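PDB 4GOQ: DUF1491 domain-containing protein from Caulobacter crescentus, which is of unknown function, being a small alpha/beta protein of the DUF1491 family built round a mixed beta sheet. Local coordinates for residues A[3-8]-A[31-36]; A[35-40]-A[91-96]; A[50-55]-A[64-69]. One frame throughout, in Å; residues are numbered along the deposited sequence.

How the interactions relate
All three contacts belong to one family region, and interactions 2 and 3 to one sheet. Interaction 1 ends in residues 35-36, where interaction 2 begins; their centres are about 12 Å apart, and Asp31 O lies 2.9 Å from Trp91 NE1, a probable hydrogen bond. Strands 37-43 and 48-56 are sheet neighbours, which brings the centres of interactions 2 and 3 to about 10 Å; Glu54 OE2 lies 2.8 Å from Val37 N. Interactions 1 and 3 are about 18 Å apart between centres, yet meet where Ala36 CA approaches the same Glu54 carboxylate. No active site is known. Glycerol, probably from the crystallisation liquor, lies near Asp7, Lys40 and Glu54.

Interaction 1 of 3, residues A[3-8]-A[31-36]; sequences LLSTDI and DARAGA
Thr6 makes the side-chain hydrogen bond of this contact: OG1 donates to Gly35 O over 2.7 Å, in the carbonyl plane and on a lone pair, with a C=O...O angle of 134°. Its first torsion (chi1 -56°) sets OG1 beside its own backbone N, on the side facing the 31-36 loop. The backbone bonds come from the start of helix 6-19. Asp7 N donates to Ala32 O at 3.1 Å, in the carbonyl plane, and Thr6 N reaches Arg33 O through a weak bond of 3.4 Å. A CA-H...O contact joins Ser5 CA to Arg33 O at 3.5 Å. Packing is slighter, with Ser5 OG 3.9 Å from Arg33 CG. An alanine in place of Thr6 would probably leave Gly35 O without its hydroxyl donor and open a gap beside Trp91, against which the methyl CG2 packs. The loop is shaped from within by an Asx motif, Asp31 OD2 accepting from Ala34 N at 2.9 Å. Ser5 occupies the N-cap position without a side-chain capping bond; what remains is a helix N-terminus whose first-turn N-H groups are met by carbonyls of a distant connecting loop.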
loop_
_atom_site.group_PDB
_atom_site.type_symbol
_atom_site.label_atom_id
_atom_site.label_comp_id
_atom_site.label_asym_id
_atom_site.label_seq_id
_atom_site.Cartn_x
_atom_site.Cartn_y
_atom_site.Cartn_z
ATOM N N LEU A 3 17.219 -8.207 -0.253
ATOM C CA LEU A 3 17.008 -8.409 1.184
ATOM C C LEU A 3 15.807 -9.369 1.410
ATOM O O LEU A 3 15.968 -10.586 1.297
ATOM C CB LEU A 3 16.800 -7.041 1.895
ATOM C CG LEU A 3 16.754 -7.038 3.440
ATOM C CD1 LEU A 3 18.113 -6.708 4.040
ATOM C CD2 LEU A 3 15.701 -6.059 3.952
ATOM N N LEU A 4 14.621 -8.822 1.660
ATOM C CA LEU A 4 13.417 -9.582 1.943
ATOM C C LEU A 4 12.498 -9.683 0.727
ATOM O O LEU A 4 12.186 -8.663 0.124
ATOM C CB LEU A 4 12.676 -8.892 3.098
ATOM C CG LEU A 4 11.510 -9.655 3.721
ATOM C CD1 LEU A 4 12.005 -10.895 4.416
ATOM C CD2 LEU A 4 10.812 -8.812 4.739
ATOM N N SER A 5 12.035 -10.907 0.400
ATOM C CA SER A 5 11.099 -11.105 -0.717
ATOM C C SER A 5 9.821 -10.367 -0.444
ATOM O O SER A 5 9.355 -10.359 0.684
ATOM C CB SER A 5 10.816 -12.588 -0.953
ATOM O OG SER A 5 11.977 -13.205 -1.476
ATOM N N THR A 6 9.264 -9.708 -1.466
ATOM C CA THR A 6 8.038 -8.915 -1.327
ATOM C C THR A 6 6.867 -9.727 -0.759
ATOM O O THR A 6 6.136 -9.209 0.090
ATOM C CB THR A 6 7.659 -8.283 -2.672
ATOM O OG1 THR A 6 8.773 -7.510 -3.117
ATOM C CG2 THR A 6 6.420 -7.408 -2.560
ATOM N N ASP A 7 6.685 -10.982 -1.215
ATOM C CA ASP A 7 5.544 -11.788 -0.761
ATOM C C ASP A 7 5.611 -12.047 0.751
ATOM O O ASP A 7 4.576 -12.107 1.398
ATOM C CB ASP A 7 5.446 -13.115 -1.559
ATOM C CG ASP A 7 6.535 -14.132 -1.262
ATOM O OD1 ASP A 7 7.718 -13.745 -1.227
ATOM O OD2 ASP A 7 6.207 -15.328 -1.129
ATOM N N ILE A 8 6.830 -12.160 1.325
ATOM C CA ILE A 8 6.992 -12.337 2.788
ATOM C C ILE A 8 6.500 -11.058 3.505
ATOM O O ILE A 8 5.777 -11.117 4.503
ATOM C CB ILE A 8 8.468 -12.687 3.115
ATOM C CG1 ILE A 8 8.821 -14.099 2.541
ATOM C CG2 ILE A 8 8.735 -12.672 4.646
ATOM C CD1 ILE A 8 10.318 -14.484 2.625
ATOM N N ASP A 31 5.537 -9.394 -8.708
ATOM C CA ASP A 31 6.716 -10.258 -8.656
ATOM C C ASP A 31 7.038 -10.624 -7.198
ATOM O O ASP A 31 7.214 -9.740 -6.357
ATOM C CB ASP A 31 7.949 -9.616 -9.346
ATOM C CG ASP A 31 9.182 -10.513 -9.311
ATOM O OD1 ASP A 31 9.175 -11.548 -9.999
ATOM O OD2 ASP A 31 10.104 -10.235 -8.503
ATOM N N ALA A 32 7.075 -11.948 -6.901
ATOM C CA ALA A 32 7.242 -12.454 -5.529
ATOM C C ALA A 32 8.517 -11.960 -4.839
ATOM O O ALA A 32 8.488 -11.662 -3.648
ATOM C CB ALA A 32 7.257 -13.990 -5.545
ATOM N N ARG A 33 9.642 -11.947 -5.551
ATOM C CA ARG A 33 10.922 -11.632 -4.905
ATOM C C ARG A 33 11.240 -10.132 -4.831
ATOM O O ARG A 33 11.765 -9.693 -3.817
ATOM C CB ARG A 33 12.060 -12.358 -5.635
ATOM C CG ARG A 33 12.041 -13.865 -5.326
ATOM C CD ARG A 33 13.137 -14.677 -6.001
ATOM N NE ARG A 33 12.840 -16.109 -5.922
ATOM C CZ ARG A 33 13.178 -16.893 -4.900
ATOM N NH1 ARG A 33 13.866 -16.401 -3.874
ATOM N NH2 ARG A 33 12.843 -18.178 -4.903
ATOM N N ALA A 34 10.950 -9.363 -5.878
ATOM C CA ALA A 34 11.408 -7.978 -5.931
ATOM C C ALA A 34 10.372 -6.984 -6.398
ATOM O O ALA A 34 10.733 -5.838 -6.660
ATOM C CB ALA A 34 12.629 -7.895 -6.854
ATOM N N GLY A 35 9.110 -7.389 -6.504
ATOM C CA GLY A 35 8.086 -6.456 -6.952
ATOM C C GLY A 35 7.850 -5.314 -5.980
ATOM O O GLY A 35 7.849 -5.506 -4.752
ATOM N N ALA A 36 7.645 -4.107 -6.530
ATOM C CA ALA A 36 7.287 -2.929 -5.734
ATOM C C ALA A 36 5.883 -3.111 -5.168
ATOM O O ALA A 36 5.146 -3.966 -5.644
ATOM C CB ALA A 36 7.331 -1.697 -6.607
HETATM O O HOH W 1 13.646 -8.507 -2.750
#

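Interaction 2 of 3, residues A[35-40]-A[91-96]; sequences GAVLVK and WVVEIE
The Trp91 indole has Ala36 O at its edge, near the ring plane and 3.6 Å from CD1, while Val37 CG2 and Gly35 O approach it obliquely; its NE1 is hydrogen-bonded to Asp31 O. Glycine suits position 35 sterically, since a CB there would come within 3.0 Å of Trp91 CD1. The other flat group is the Glu94 carboxylate: Lys40 NZ forms a salt bridge with OE2 at 2.8 Å, coming from above the carboxylate, 48° out of its plane. Both side chains are extended and run side by side in the same direction, with CG of Lys40 anti to the backbone N (chi1 -177°). The ammonium has further salt-bridge partners in Asp77 and Glu73, so three acids gather round one buried lysine. Between the backbones, five hydrogen bonds zigzag from Trp91 N to Ala36 O through Leu38 and Val93 to Ile95 N, which meets Lys40 O at 2.8 Å. Val37, Val39, Trp91 and Val93 share one face, where Val39 CG1 reaches Ile95 CD1 at 4.0 Å, and helix 6-19 packs there through Thr6 and Val10. Leu38, Val92, Lys40 and Glu94 take the other. With segment axes 4.6 Å apart and 18° between their directions, this is a parallel strand pair, at the centre of a mixed sheet whose remaining neighbours run antiparallel.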
loop_
_atom_site.group_PDB
_atom_site.type_symbol
_atom_site.label_atom_id
_atom_site.label_comp_id
_atom_site.label_asym_id
_atom_site.label_seq_id
_atom_site.Cartn_x
_atom_site.Cartn_y
_atom_site.Cartn_z
ATOM N N GLY A 35 9.110 -7.389 -6.504
ATOM C CA GLY A 35 8.086 -6.456 -6.952
ATOM C C GLY A 35 7.850 -5.314 -5.980
ATOM O O GLY A 35 7.849 -5.506 -4.752
ATOM N N ALA A 36 7.645 -4.107 -6.530
ATOM C CA ALA A 36 7.287 -2.929 -5.734
ATOM C C ALA A 36 5.883 -3.111 -5.168
ATOM O O ALA A 36 5.146 -3.966 -5.644
ATOM C CB ALA A 36 7.331 -1.697 -6.607
ATOM N N VAL A 37 5.484 -2.290 -4.194
ATOM C CA VAL A 37 4.166 -2.393 -3.562
ATOM C C VAL A 37 3.473 -1.027 -3.490
ATOM O O VAL A 37 4.108 -0.031 -3.147
ATOM C CB VAL A 37 4.244 -3.004 -2.121
ATOM C CG1 VAL A 37 2.849 -3.155 -1.504
ATOM C CG2 VAL A 37 4.967 -4.357 -2.101
ATOM N N LEU A 38 2.165 -1.006 -3.824
ATOM C CA LEU A 38 1.260 0.115 -3.613
ATOM C C LEU A 38 0.317 -0.296 -2.516
ATOM O O LEU A 38 -0.270 -1.363 -2.607
ATOM C CB LEU A 38 0.428 0.491 -4.864
ATOM C CG LEU A 38 1.054 1.258 -6.006
ATOM C CD1 LEU A 38 -0.050 1.682 -6.997
ATOM C CD2 LEU A 38 1.815 2.513 -5.516
ATOM N N VAL A 39 0.119 0.548 -1.508
ATOM C CA VAL A 39 -0.831 0.246 -0.444
ATOM C C VAL A 39 -1.938 1.289 -0.474
ATOM O O VAL A 39 -1.652 2.475 -0.362
ATOM C CB VAL A 39 -0.162 0.174 0.959
ATOM C CG1 VAL A 39 -1.201 -0.081 2.058
ATOM C CG2 VAL A 39 0.934 -0.882 0.988
ATOM N N LYS A 40 -3.184 0.839 -0.627
ATOM C CA LYS A 40 -4.370 1.699 -0.590
ATOM C C LYS A 40 -5.028 1.517 0.764
ATOM O O LYS A 40 -5.530 0.439 1.043
ATOM C CB LYS A 40 -5.336 1.324 -1.721
ATOM C CG LYS A 40 -6.578 2.235 -1.779
ATOM C CD LYS A 40 -7.500 1.653 -2.881
ATOM C CE LYS A 40 -8.791 2.357 -3.010
ATOM N NZ LYS A 40 -9.733 1.559 -3.857
ATOM N N TRP A 91 2.775 -4.945 -6.908
ATOM C CA TRP A 91 1.753 -5.449 -6.007
ATOM C C TRP A 91 0.840 -4.317 -5.642
ATOM O O TRP A 91 1.277 -3.167 -5.575
ATOM C CB TRP A 91 2.375 -5.990 -4.702
ATOM C CG TRP A 91 3.130 -7.279 -4.850
ATOM C CD1 TRP A 91 4.351 -7.455 -5.424
ATOM C CD2 TRP A 91 2.746 -8.546 -4.315
ATOM N NE1 TRP A 91 4.749 -8.766 -5.293
ATOM C CE2 TRP A 91 3.776 -9.461 -4.626
ATOM C CE3 TRP A 91 1.613 -9.003 -3.615
ATOM C CZ2 TRP A 91 3.722 -10.810 -4.247
ATOM C CZ3 TRP A 91 1.547 -10.341 -3.254
ATOM C CH2 TRP A 91 2.595 -11.230 -3.567
ATOM N N VAL A 92 -0.426 -4.628 -5.382
ATOM C CA VAL A 92 -1.364 -3.639 -4.874
ATOM C C VAL A 92 -2.058 -4.305 -3.708
ATOM O O VAL A 92 -2.597 -5.407 -3.859
ATOM C CB VAL A 92 -2.370 -3.075 -5.927
ATOM C CG1 VAL A 92 -3.334 -2.065 -5.272
ATOM C CG2 VAL A 92 -1.632 -2.420 -7.112
ATOM N N VAL A 93 -2.040 -3.643 -2.546
ATOM C CA VAL A 93 -2.651 -4.165 -1.333
ATOM C C VAL A 93 -3.687 -3.171 -0.885
ATOM O O VAL A 93 -3.378 -1.979 -0.762
ATOM C CB VAL A 93 -1.603 -4.451 -0.211
ATOM C CG1 VAL A 93 -2.309 -4.886 1.069
ATOM C CG2 VAL A 93 -0.592 -5.528 -0.651
ATOM N N GLU A 94 -4.925 -3.632 -0.683
ATOM C CA GLU A 94 -5.986 -2.716 -0.244
ATOM C C GLU A 94 -6.350 -3.084 1.184
ATOM O O GLU A 94 -6.517 -4.263 1.506
ATOM C CB GLU A 94 -7.202 -2.801 -1.211
ATOM C CG GLU A 94 -8.292 -1.789 -0.928
ATOM C CD GLU A 94 -9.305 -1.635 -2.053
ATOM O OE1 GLU A 94 -9.441 -2.572 -2.870
ATOM O OE2 GLU A 94 -9.970 -0.577 -2.118
ATOM N N ILE A 95 -6.366 -2.077 2.065
ATOM C CA ILE A 95 -6.679 -2.265 3.469
ATOM C C ILE A 95 -7.869 -1.375 3.801
ATOM O O ILE A 95 -7.820 -0.165 3.580
ATOM C CB ILE A 95 -5.443 -1.974 4.374
ATOM C CG1 ILE A 95 -4.255 -2.961 4.061
ATOM C CG2 ILE A 95 -5.841 -2.018 5.860
ATOM C CD1 ILE A 95 -2.980 -2.582 4.639
ATOM N N GLU A 96 -8.924 -1.977 4.332
ATOM C CA GLU A 96 -10.126 -1.277 4.730
ATOM C C GLU A 96 -10.233 -1.356 6.239
ATOM O O GLU A 96 -10.369 -2.438 6.809
ATOM C CB GLU A 96 -11.350 -1.851 4.028
ATOM C CG GLU A 96 -11.544 -1.324 2.618
ATOM C CD GLU A 96 -12.737 -1.916 1.893
ATOM O OE1 GLU A 96 -12.620 -3.053 1.381
ATOM O OE2 GLU A 96 -13.788 -1.239 1.832
#

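Interaction 3 of 3, residues A[50-55]-A[64-69]; sequences RLFSEA and WMQPVR
Phe52 and Trp64 meet at the apolar centre, CB of Phe52 lying 3.9 Å from CE3 at the indole rim. Glu54 runs alongside the same indole, its CG 3.6 Å from both CZ3 and CH2 of Trp64; CG stands anti to the carbonyl carbon (chi1 -59°), and the carboxylate plane is turned 32° from the ring. On the opposite surface of the hairpin, Leu51 CD2 touches Val68 CG1 at 3.8 Å, crossing at a slant, and Tyr79 of helix 74-86 packs against both residues. Gln66 lies beside Phe52 with CG 3.7 Å from the ring atom CE1 and its amide plane 58° from the ring. Phe52 CZ in turn sits 3.5 Å above the Arg50 guanidinium, offset toward its rim, while Arg50 CZ lies in the plane of the phenyl ring at its edge.

The backbones are joined by a reciprocal pair of hydrogen bonds between Ser53 and Met65, a selenomethionine: each N donates to the other's O at 2.9 Å. At the polar edge the side-chain ends have partners outside the two segments. Glu54 bonds Val37 N and pairs with Arg62, Trp64 NE1 bonds Glu106 OE1, Gln66 NE2 bonds Glu109 O, and Arg50 NH2 bonds Gly100 O.

The next hydrogen-bonded pair of such an antiparallel ladder would match Leu51 with Pro67, but proline has no N-H to give. Leu51 O instead faces Pro67 CD at 3.4 Å, and Leu51 N donates to a water 3.0 Å away that has both Gln66 OE1 and Val68 O within bonding reach, with more acceptors round it than protons to give. The chemistry therefore implies a hairpin with direct backbone pairing at Ser53 and Met65 and a join through a shared water beside the proline.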
loop_
_atom_site.group_PDB
_atom_site.type_symbol
_atom_site.label_atom_id
_atom_site.label_comp_id
_atom_site.label_asym_id
_atom_site.label_seq_id
_atom_site.Cartn_x
_atom_site.Cartn_y
_atom_site.Cartn_z
ATOM N N ARG A 50 -6.168 6.772 1.212
ATOM C CA ARG A 50 -4.826 7.213 0.900
ATOM C C ARG A 50 -4.118 6.138 0.106
ATOM O O ARG A 50 -4.439 4.958 0.242
ATOM C CB ARG A 50 -4.036 7.528 2.187
ATOM C CG ARG A 50 -4.546 8.773 2.925
ATOM C CD ARG A 50 -3.797 8.938 4.245
ATOM N NE ARG A 50 -4.075 7.840 5.180
ATOM C CZ ARG A 50 -3.399 7.635 6.309
ATOM N NH1 ARG A 50 -2.421 8.450 6.658
ATOM N NH2 ARG A 50 -3.705 6.610 7.097
ATOM N N LEU A 51 -3.152 6.542 -0.699
ATOM C CA LEU A 51 -2.353 5.591 -1.479
ATOM C C LEU A 51 -0.882 5.838 -1.132
ATOM O O LEU A 51 -0.438 6.993 -1.103
ATOM C CB LEU A 51 -2.649 5.786 -2.969
ATOM C CG LEU A 51 -2.275 4.677 -3.935
ATOM C CD1 LEU A 51 -3.065 3.394 -3.643
ATOM C CD2 LEU A 51 -2.618 5.108 -5.356
ATOM N N PHE A 52 -0.161 4.761 -0.779
ATOM C CA PHE A 52 1.237 4.829 -0.382
ATOM C C PHE A 52 2.099 4.020 -1.356
ATOM O O PHE A 52 1.725 2.898 -1.713
ATOM C CB PHE A 52 1.416 4.300 1.077
ATOM C CG PHE A 52 0.652 5.079 2.127
ATOM C CD1 PHE A 52 1.148 6.281 2.623
ATOM C CD2 PHE A 52 -0.555 4.607 2.628
ATOM C CE1 PHE A 52 0.447 6.998 3.597
ATOM C CE2 PHE A 52 -1.244 5.316 3.614
ATOM C CZ PHE A 52 -0.750 6.515 4.080
ATOM N N SER A 53 3.216 4.610 -1.808
ATOM C CA SER A 53 4.232 3.967 -2.650
ATOM C C SER A 53 5.600 4.075 -1.960
ATOM O O SER A 53 5.805 4.894 -1.058
ATOM C CB SER A 53 4.281 4.539 -4.064
ATOM O OG SER A 53 4.730 5.887 -4.057
ATOM N N GLU A 54 6.526 3.224 -2.374
ATOM C CA GLU A 54 7.854 3.134 -1.766
ATOM C C GLU A 54 8.797 4.233 -2.200
ATOM O O GLU A 54 8.846 4.599 -3.365
ATOM C CB GLU A 54 8.480 1.788 -2.112
ATOM C CG GLU A 54 7.672 0.595 -1.653
ATOM C CD GLU A 54 8.298 -0.745 -1.991
ATOM O OE1 GLU A 54 9.348 -1.096 -1.409
ATOM O OE2 GLU A 54 7.732 -1.449 -2.848
ATOM N N ALA A 55 9.577 4.735 -1.260
ATOM C CA ALA A 55 10.622 5.719 -1.506
ATOM C C ALA A 55 11.821 5.400 -0.624
ATOM O O ALA A 55 11.722 4.530 0.247
ATOM C CB ALA A 55 10.123 7.130 -1.246
ATOM N N TRP A 64 7.432 5.419 3.199
ATOM C CA TRP A 64 6.262 5.464 2.312
ATOM C C TRP A 64 5.861 6.905 1.997
ATOM O O TRP A 64 5.763 7.744 2.886
ATOM C CB TRP A 64 5.084 4.699 2.934
ATOM C CG TRP A 64 5.389 3.237 3.116
ATOM C CD1 TRP A 64 5.980 2.643 4.192
ATOM C CD2 TRP A 64 5.210 2.208 2.132
ATOM N NE1 TRP A 64 6.132 1.283 3.963
ATOM C CE2 TRP A 64 5.655 0.993 2.704
ATOM C CE3 TRP A 64 4.648 2.186 0.841
ATOM C CZ2 TRP A 64 5.649 -0.213 1.988
ATOM C CZ3 TRP A 64 4.619 0.989 0.143
ATOM C CH2 TRP A 64 5.071 -0.202 0.728
HETATM N N MSE A 65 5.649 7.182 0.728
HETATM C CA MSE A 65 5.251 8.502 0.234
HETATM C C MSE A 65 3.852 8.374 -0.356
HETATM O O MSE A 65 3.446 7.255 -0.673
HETATM C CB MSE A 65 6.276 9.062 -0.802
HETATM C CG MSE A 65 6.433 8.227 -2.094
HETATM SE SE MSE A 65 7.750 8.931 -3.418
HETATM C CE MSE A 65 7.061 8.105 -4.994
ATOM N N GLN A 66 3.133 9.490 -0.529
ATOM C CA GLN A 66 1.812 9.497 -1.184
ATOM C C GLN A 66 2.021 10.088 -2.564
ATOM O O GLN A 66 2.325 11.276 -2.678
ATOM C CB GLN A 66 0.746 10.248 -0.374
ATOM C CG GLN A 66 0.468 9.542 0.953
ATOM C CD GLN A 66 -0.528 10.298 1.771
ATOM O OE1 GLN A 66 -1.648 10.545 1.334
ATOM N NE2 GLN A 66 -0.140 10.697 2.975
ATOM N N PRO A 67 2.010 9.242 -3.615
ATOM C CA PRO A 67 2.300 9.752 -4.974
ATOM C C PRO A 67 1.132 10.514 -5.598
ATOM O O PRO A 67 1.289 11.167 -6.630
ATOM C CB PRO A 67 2.593 8.479 -5.761
ATOM C CG PRO A 67 1.760 7.423 -5.091
ATOM C CD PRO A 67 1.718 7.786 -3.624
ATOM N N VAL A 68 -0.036 10.415 -4.972
ATOM C CA VAL A 68 -1.279 11.075 -5.387
ATOM C C VAL A 68 -2.103 11.270 -4.106
ATOM O O VAL A 68 -2.066 10.409 -3.220
ATOM C CB VAL A 68 -2.048 10.297 -6.503
ATOM C CG1 VAL A 68 -2.319 8.857 -6.082
ATOM C CG2 VAL A 68 -3.357 11.010 -6.912
ATOM N N ARG A 69 -2.763 12.434 -3.988
ATOM C CA ARG A 69 -3.632 12.728 -2.857
ATOM C C ARG A 69 -4.954 13.163 -3.390
ATOM O O ARG A 69 -5.006 14.031 -4.269
ATOM C CB ARG A 69 -3.070 13.827 -1.948
ATOM C CG ARG A 69 -1.741 13.485 -1.309
ATOM C CD ARG A 69 -1.204 14.731 -0.626
ATOM N NE ARG A 69 0.161 14.474 -0.185
ATOM C CZ ARG A 69 0.509 14.228 1.068
ATOM N NH1 ARG A 69 -0.396 14.281 2.039
ATOM N NH2 ARG A 69 1.774 13.976 1.370
HETATM O O HOH W 2 -2.886 9.560 -0.839
#